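Side-chain contacts in SusD homolog (Bacteroides thetaiotaomicron VPI-5482, PDB 3IHV), which probably binds glycans at the outer membrane of the bacterial cell, as a SusD-family component of a nutrient-uptake system: residues 221-226 with 405-410; 228-233 with 398-403. All coordinates share one frame; numbering follows the deposited sequence.

Overall arrangement
Both contacts join the same two helices, 219-232 and 397-412, and their centres lie 10 Å apart. Along the chain the order is 221-226, 228-233, 398-403, 405-410, so the earlier segment of the first helix meets the later segment of the second, and the reverse. The pair is thus obliquely antiparallel, with 134° between the segment axes in contact 1. Nearest CA atoms are 5.3 Å apart at Ala-224 and Ala-407 in contact 1, but 7.6 Å apart at Val-231 and Leu-401 in contact 2, where larger side chains fill the interface. The pair brings together parts of the chain more than 160 residues apart in this largely helical protein.

Contact 1 of 2, residues 221-226 with 405-410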
ATOM      1  N   GLU A 221      12.008 -11.573 -15.552  1.00  6.55           N
ATOM      2  CA  GLU A 221      11.342 -12.589 -16.334  1.00  8.15           C
ATOM      3  C   GLU A 221      10.292 -13.317 -15.494  1.00  7.92           C
ATOM      4  O   GLU A 221       9.210 -13.576 -15.972  1.00  7.79           O
ATOM      5  CB  GLU A 221      12.369 -13.582 -16.873  1.00  7.84           C
ATOM      6  CG  GLU A 221      11.754 -14.783 -17.560  1.00 10.31           C
ATOM      7  CD  GLU A 221      12.771 -15.717 -18.126  1.00 11.66           C
ATOM      8  OE1 GLU A 221      13.995 -15.451 -18.012  1.00 11.08           O
ATOM      9  OE2 GLU A 221      12.323 -16.717 -18.705  1.00 13.65           O
ATOM     10  N   ALA A 222      10.604 -13.606 -14.222  1.00  7.67           N
ATOM     11  CA  ALA A 222       9.647 -14.300 -13.351  1.00  7.69           C
ATOM     12  C   ALA A 222       8.430 -13.415 -13.106  1.00  6.97           C
ATOM     13  O   ALA A 222       7.280 -13.878 -13.119  1.00  7.02           O
ATOM     14  CB  ALA A 222      10.314 -14.718 -12.023  1.00  7.00           C
ATOM     15  N   ALA A 223       8.663 -12.120 -12.865  1.00  6.57           N
ATOM     16  CA  ALA A 223       7.555 -11.179 -12.648  1.00  6.06           C
ATOM     17  C   ALA A 223       6.649 -11.157 -13.900  1.00  6.92           C
ATOM     18  O   ALA A 223       5.411 -11.226 -13.817  1.00  5.92           O
ATOM     19  CB  ALA A 223       8.120  -9.763 -12.374  1.00  5.65           C
ATOM     20  N   ALA A 224       7.270 -11.031 -15.056  1.00  6.15           N
ATOM     21  CA  ALA A 224       6.528 -10.963 -16.313  1.00  6.34           C
ATOM     22  C   ALA A 224       5.736 -12.257 -16.573  1.00  7.81           C
ATOM     23  O   ALA A 224       4.605 -12.194 -17.006  1.00  6.46           O
ATOM     24  CB  ALA A 224       7.480 -10.683 -17.494  1.00  6.03           C
ATOM     25  N   LYS A 225       6.365 -13.418 -16.355  1.00  8.21           N
ATOM     26  CA  LYS A 225       5.674 -14.699 -16.579  1.00  8.85           C
ATOM     27  C   LYS A 225       4.492 -14.902 -15.625  1.00  8.09           C
ATOM     28  O   LYS A 225       3.448 -15.440 -16.010  1.00  9.07           O
ATOM     29  CB  LYS A 225       6.651 -15.847 -16.509  1.00  9.79           C
ATOM     30  CG  LYS A 225       7.564 -15.839 -17.730  1.00 12.12           C
ATOM     31  CD  LYS A 225       8.511 -17.015 -17.788  1.00 15.86           C
ATOM     32  CE  LYS A 225       9.214 -17.033 -19.135  1.00 20.22           C
ATOM     33  NZ  LYS A 225      10.098 -18.204 -19.252  1.00 22.16           N
ATOM     34  N   THR A 226       4.673 -14.495 -14.384  1.00  6.91           N
ATOM     35  CA  THR A 226       3.621 -14.580 -13.386  1.00  6.92           C
ATOM     36  C   THR A 226       2.461 -13.663 -13.770  1.00  7.31           C
ATOM     37  O   THR A 226       1.299 -14.075 -13.784  1.00  6.64           O
ATOM     38  CB  THR A 226       4.169 -14.224 -12.013  1.00  7.21           C
ATOM     39  OG1 THR A 226       5.256 -15.098 -11.729  1.00  6.98           O
ATOM     40  CG2 THR A 226       3.087 -14.407 -10.935  1.00  5.47           C
ATOM     41  N   ALA A 405       3.987  -4.524 -17.621  1.00  7.02           N
ATOM     42  CA  ALA A 405       4.638  -3.694 -18.613  1.00  5.97           C
ATOM     43  C   ALA A 405       6.067  -3.406 -18.203  1.00  6.41           C
ATOM     44  O   ALA A 405       6.993  -3.538 -19.035  1.00  5.17           O
ATOM     45  CB  ALA A 405       3.895  -2.385 -18.817  1.00  5.55           C
ATOM     46  N   GLU A 406       6.254  -3.035 -16.937  1.00  6.15           N
ATOM     47  CA  GLU A 406       7.596  -2.715 -16.424  1.00  7.43           C
ATOM     48  C   GLU A 406       8.541  -3.904 -16.575  1.00  7.48           C
ATOM     49  O   GLU A 406       9.629  -3.802 -17.105  1.00  6.73           O
ATOM     50  CB  GLU A 406       7.517  -2.281 -14.944  1.00  7.22           C
ATOM     51  CG  GLU A 406       8.858  -1.960 -14.323  1.00  8.83           C
ATOM     52  CD  GLU A 406       8.775  -1.610 -12.861  1.00  9.02           C
ATOM     53  OE1 GLU A 406       7.639  -1.486 -12.297  1.00 10.20           O
ATOM     54  OE2 GLU A 406       9.872  -1.403 -12.299  1.00  8.87           O
ATOM     55  N   ALA A 407       8.088  -5.062 -16.106  1.00  7.13           N
ATOM     56  CA  ALA A 407       8.944  -6.266 -16.102  1.00  6.83           C
ATOM     57  C   ALA A 407       9.250  -6.766 -17.495  1.00  6.47           C
ATOM     58  O   ALA A 407      10.397  -7.191 -17.778  1.00  5.35           O
ATOM     59  CB  ALA A 407       8.280  -7.403 -15.252  1.00  6.16           C
ATOM     60  N   LEU A 408       8.254  -6.753 -18.387  1.00  5.89           N
ATOM     61  CA  LEU A 408       8.524  -7.124 -19.770  1.00  6.45           C
ATOM     62  C   LEU A 408       9.624  -6.253 -20.371  1.00  7.48           C
ATOM     63  O   LEU A 408      10.534  -6.740 -21.040  1.00  6.34           O
ATOM     64  CB  LEU A 408       7.266  -6.996 -20.629  1.00  7.19           C
ATOM     65  CG  LEU A 408       6.217  -8.112 -20.466  1.00  5.53           C
ATOM     66  CD1 LEU A 408       4.908  -7.693 -21.129  1.00  5.95           C
ATOM     67  CD2 LEU A 408       6.782  -9.381 -21.102  1.00  6.72           C
ATOM     68  N   ASN A 409       9.533  -4.946 -20.138  1.00  7.05           N
ATOM     69  CA  ASN A 409      10.508  -4.006 -20.710  1.00  7.40           C
ATOM     70  C   ASN A 409      11.876  -4.260 -20.122  1.00  7.85           C
ATOM     71  O   ASN A 409      12.866  -4.208 -20.836  1.00  6.41           O
ATOM     72  CB  ASN A 409      10.046  -2.575 -20.442  1.00  7.65           C
ATOM     73  CG  ASN A 409      10.975  -1.543 -21.001  1.00  7.81           C
ATOM     74  OD1 ASN A 409      11.273  -1.543 -22.190  1.00  7.09           O
ATOM     75  ND2 ASN A 409      11.387  -0.603 -20.153  1.00  5.41           N
ATOM     76  N   GLU A 410      11.934  -4.576 -18.828  1.00  7.32           N
ATOM     77  CA  GLU A 410      13.220  -4.846 -18.201  1.00  7.96           C
ATOM     78  C   GLU A 410      13.824  -6.147 -18.726  1.00  8.12           C
ATOM     79  O   GLU A 410      15.010  -6.222 -19.091  1.00  8.61           O
ATOM     80  CB  GLU A 410      13.073  -4.944 -16.682  1.00  7.76           C
ATOM     81  CG  GLU A 410      12.633  -3.691 -15.981  1.00  8.70           C
ATOM     82  CD  GLU A 410      13.620  -2.515 -16.070  1.00  9.76           C
ATOM     83  OE1 GLU A 410      14.842  -2.734 -16.340  1.00  8.28           O
ATOM     84  OE2 GLU A 410      13.130  -1.376 -15.853  1.00 10.96           O
TER
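Ala-223, Ala-224, Ala-407 and Leu-408 meet through aliphatic groups, and the flat groups come from outside the two segments: Trp-220 touches Ala-407, Trp-411 touches Ala-224, and Tyr-206 of helix 195-210 touches Ala-223. Ala-407 projects its methyl between two neighbours, with CB 3.7 Å from Ala-223 CB and 4.1 Å from Ala-224 CB. The same carbon also approaches the backbone, standing 3.8 Å from Ala-224 N. Leu-408 adds one branch, CD2, which lies 3.9 Å from Ala-224 CB; its chi1 of -76° sets CG anti to the carbonyl carbon and brings the end of the side chain nearer than its CB direction alone suggests. With methyls at the crossing, the segment axes approach to 8.0 Å at an angle of 134° between their N-to-C directions. Charged groups are paired outside the interface. Glu-221 and Lys-225, whose CB atoms point away, form a salt bridge through OE2 and NZ at 2.7 Å, using the anti lone pair of the carboxylate, while Glu-406 and Glu-410 form salt bridges with Arg-475 and Arg-452 respectively. Across the two segments, cohesion therefore rests on van der Waals contact and burial of apolar surface, without polar bonds.

Contact 2 of 2, residues 228-233 with 398-403; sequences RILVES and ADVLLL
Val-231 and Val-400 lose the most surface here, 41 and 38 Å² respectively, followed by Leu-401 with 34 Å². Each valine points its CB toward the opposing helix and touches a leucine there with one methyl. For Val-231 the touching atom is CG2, and it sits 3.7 Å from Leu-401 CD2; these two side chains cross obliquely. Leu-401 starts out at an angle to the interface, but its chi1 of -72° places CG beside the backbone N and carries CD2 across. In Val-400 the other kind of branch is used: CG1, anti to the backbone N at chi1 -179°, meets Leu-230 CD2 at 3.8 Å. The side chains of this second pair cross at about a right angle, and here too a single methyl from each makes the touch. Neighbours extend the apolar patch, with Tyr-397 on Leu-230, Tyr-404 on Val-231, and Leu-199 of helix 195-210 also against Leu-230. At the end of 228-233, Ser-233 OG donates to Leu-230 O at 2.7 Å. Two leucine-valine pairs bridging two helices are consistent with the alpha-helical packing of SusD-family proteins, which belong to the TPR clan.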
ATOM      1  N   ARG A 228       1.699 -12.502 -16.682  1.00  6.77           N
ATOM      2  CA  ARG A 228       1.085 -13.046 -17.903  0.50  7.51           C
ATOM      3  C   ARG A 228      -0.048 -14.038 -17.586  1.00  7.17           C
ATOM      4  O   ARG A 228      -1.104 -14.014 -18.219  1.00  8.15           O
ATOM      5  CB  ARG A 228       2.155 -13.741 -18.763  0.50  7.39           C
ATOM      6  CG  ARG A 228       1.677 -14.309 -20.095  0.50  9.86           C
ATOM      7  CD  ARG A 228       2.781 -15.178 -20.747  0.50 11.18           C
ATOM      8  NE  ARG A 228       3.894 -14.392 -21.278  0.50 14.73           N
ATOM      9  CZ  ARG A 228       5.123 -14.852 -21.496  0.50 14.92           C
ATOM     10  NH1 ARG A 228       5.461 -16.090 -21.168  0.50 13.81           N
ATOM     11  NH2 ARG A 228       6.040 -14.036 -21.993  0.50 17.84           N
ATOM     12  N   ILE A 229       0.184 -14.933 -16.620  1.00  7.60           N
ATOM     13  CA  ILE A 229      -0.816 -15.945 -16.259  1.00  6.22           C
ATOM     14  C   ILE A 229      -2.078 -15.212 -15.817  1.00  6.41           C
ATOM     15  O   ILE A 229      -3.201 -15.517 -16.287  1.00  6.23           O
ATOM     16  CB  ILE A 229      -0.285 -16.851 -15.077  1.00  6.85           C
ATOM     17  CG1 ILE A 229       0.861 -17.740 -15.597  1.00  7.54           C
ATOM     18  CG2 ILE A 229      -1.407 -17.718 -14.471  1.00  7.03           C
ATOM     19  CD1 ILE A 229       1.677 -18.397 -14.509  1.00  9.84           C
ATOM     20  N   LEU A 230      -1.880 -14.215 -14.961  1.00  6.09           N
ATOM     21  CA  LEU A 230      -3.022 -13.442 -14.436  1.00  6.70           C
ATOM     22  C   LEU A 230      -3.747 -12.650 -15.540  1.00  7.64           C
ATOM     23  O   LEU A 230      -4.985 -12.685 -15.641  1.00  7.97           O
ATOM     24  CB  LEU A 230      -2.577 -12.534 -13.321  1.00  6.56           C
ATOM     25  CG  LEU A 230      -3.634 -11.568 -12.763  1.00  8.15           C
ATOM     26  CD1 LEU A 230      -4.899 -12.305 -12.340  1.00  8.24           C
ATOM     27  CD2 LEU A 230      -3.061 -10.706 -11.594  1.00  7.61           C
ATOM     28  N   VAL A 231      -2.966 -11.961 -16.368  1.00  7.89           N
ATOM     29  CA  VAL A 231      -3.530 -11.131 -17.443  1.00  8.92           C
ATOM     30  C   VAL A 231      -4.257 -11.988 -18.463  1.00  9.69           C
ATOM     31  O   VAL A 231      -5.418 -11.712 -18.836  1.00 10.31           O
ATOM     32  CB  VAL A 231      -2.439 -10.193 -18.048  1.00  8.82           C
ATOM     33  CG1 VAL A 231      -3.026  -9.421 -19.277  1.00  9.70           C
ATOM     34  CG2 VAL A 231      -1.924  -9.239 -16.988  1.00  9.05           C
ATOM     35  N   GLU A 232      -3.661 -13.101 -18.861  1.00  8.86           N
ATOM     36  CA  GLU A 232      -4.280 -13.985 -19.838  1.00 10.00           C
ATOM     37  C   GLU A 232      -5.446 -14.840 -19.321  1.00  9.49           C
ATOM     38  O   GLU A 232      -6.202 -15.392 -20.111  1.00  7.90           O
ATOM     39  CB  GLU A 232      -3.216 -14.842 -20.517  1.00 10.44           C
ATOM     40  CG  GLU A 232      -2.207 -13.956 -21.241  1.00 14.73           C
ATOM     41  CD  GLU A 232      -1.236 -14.673 -22.175  1.00 17.95           C
ATOM     42  OE1 GLU A 232      -1.105 -15.904 -22.095  1.00 20.74           O
ATOM     43  OE2 GLU A 232      -0.562 -13.958 -22.983  1.00 20.29           O
ATOM     44  N   SER A 233      -5.657 -14.854 -18.004  1.00  9.60           N
ATOM     45  CA  SER A 233      -6.717 -15.655 -17.451  1.00  9.95           C
ATOM     46  C   SER A 233      -8.082 -15.097 -17.813  1.00 10.98           C
ATOM     47  O   SER A 233      -9.040 -15.819 -17.819  1.00 11.80           O
ATOM     48  CB  SER A 233      -6.633 -15.698 -15.920  1.00  9.62           C
ATOM     49  OG  SER A 233      -6.994 -14.456 -15.322  1.00  7.47           O
ATOM     50  N   ALA A 398      -4.717  -2.790 -11.713  1.00  6.67           N
ATOM     51  CA  ALA A 398      -3.980  -1.796 -12.513  1.00  7.30           C
ATOM     52  C   ALA A 398      -2.470  -1.800 -12.187  1.00  6.62           C
ATOM     53  O   ALA A 398      -1.640  -1.596 -13.046  1.00  6.29           O
ATOM     54  CB  ALA A 398      -4.556  -0.377 -12.309  1.00  6.34           C
ATOM     55  N   ASP A 399      -2.155  -1.975 -10.915  1.00  6.56           N
ATOM     56  CA  ASP A 399      -0.757  -2.044 -10.418  1.00  7.88           C
ATOM     57  C   ASP A 399      -0.088  -3.229 -11.102  1.00  6.75           C
ATOM     58  O   ASP A 399       1.036  -3.130 -11.663  1.00  6.37           O
ATOM     59  CB  ASP A 399      -0.836  -2.199  -8.892  1.00  7.81           C
ATOM     60  CG  ASP A 399       0.498  -2.031  -8.162  1.00  9.26           C
ATOM     61  OD1 ASP A 399       1.576  -2.112  -8.776  1.00  9.05           O
ATOM     62  OD2 ASP A 399       0.440  -1.846  -6.918  1.00  9.49           O
ATOM     63  N   VAL A 400      -0.798  -4.361 -11.148  1.00  6.60           N
ATOM     64  CA  VAL A 400      -0.249  -5.541 -11.784  1.00  6.97           C
ATOM     65  C   VAL A 400      -0.056  -5.330 -13.293  1.00  7.49           C
ATOM     66  O   VAL A 400       0.981  -5.719 -13.824  1.00  6.54           O
ATOM     67  CB  VAL A 400      -1.074  -6.818 -11.522  1.00  7.27           C
ATOM     68  CG1 VAL A 400      -0.398  -8.028 -12.207  1.00  9.47           C
ATOM     69  CG2 VAL A 400      -1.249  -7.074  -9.987  1.00  8.55           C
ATOM     70  N   LEU A 401      -1.004  -4.673 -13.966  1.00  7.69           N
ATOM     71  CA  LEU A 401      -0.802  -4.389 -15.399  1.00  7.74           C
ATOM     72  C   LEU A 401       0.466  -3.547 -15.577  1.00  7.98           C
ATOM     73  O   LEU A 401       1.271  -3.802 -16.463  1.00  6.57           O
ATOM     74  CB  LEU A 401      -1.984  -3.663 -16.034  1.00  7.44           C
ATOM     75  CG  LEU A 401      -3.245  -4.509 -16.228  1.00  7.75           C
ATOM     76  CD1 LEU A 401      -4.461  -3.662 -16.690  1.00  5.12           C
ATOM     77  CD2 LEU A 401      -3.003  -5.673 -17.189  1.00  6.97           C
ATOM     78  N   LEU A 402       0.631  -2.548 -14.717  1.00  7.47           N
ATOM     79  CA  LEU A 402       1.817  -1.683 -14.857  1.00  7.96           C
ATOM     80  C   LEU A 402       3.106  -2.475 -14.550  1.00  7.43           C
ATOM     81  O   LEU A 402       4.137  -2.295 -15.224  1.00  7.78           O
ATOM     82  CB  LEU A 402       1.692  -0.453 -13.980  1.00  7.96           C
ATOM     83  CG  LEU A 402       0.586   0.527 -14.386  1.00  7.91           C
ATOM     84  CD1 LEU A 402       0.527   1.757 -13.483  1.00  7.05           C
ATOM     85  CD2 LEU A 402       0.768   0.973 -15.834  1.00  8.36           C
ATOM     86  N   LEU A 403       3.037  -3.392 -13.565  1.00  6.71           N
ATOM     87  CA  LEU A 403       4.199  -4.246 -13.254  1.00  7.11           C
ATOM     88  C   LEU A 403       4.547  -5.148 -14.422  1.00  6.71           C
ATOM     89  O   LEU A 403       5.734  -5.416 -14.693  1.00  5.50           O
ATOM     90  CB  LEU A 403       3.933  -5.113 -12.013  1.00  7.11           C
ATOM     91  CG  LEU A 403       3.893  -4.360 -10.685  1.00  8.41           C
ATOM     92  CD1 LEU A 403       3.383  -5.275  -9.577  1.00  7.32           C
ATOM     93  CD2 LEU A 403       5.327  -3.829 -10.358  1.00  6.48           C
TER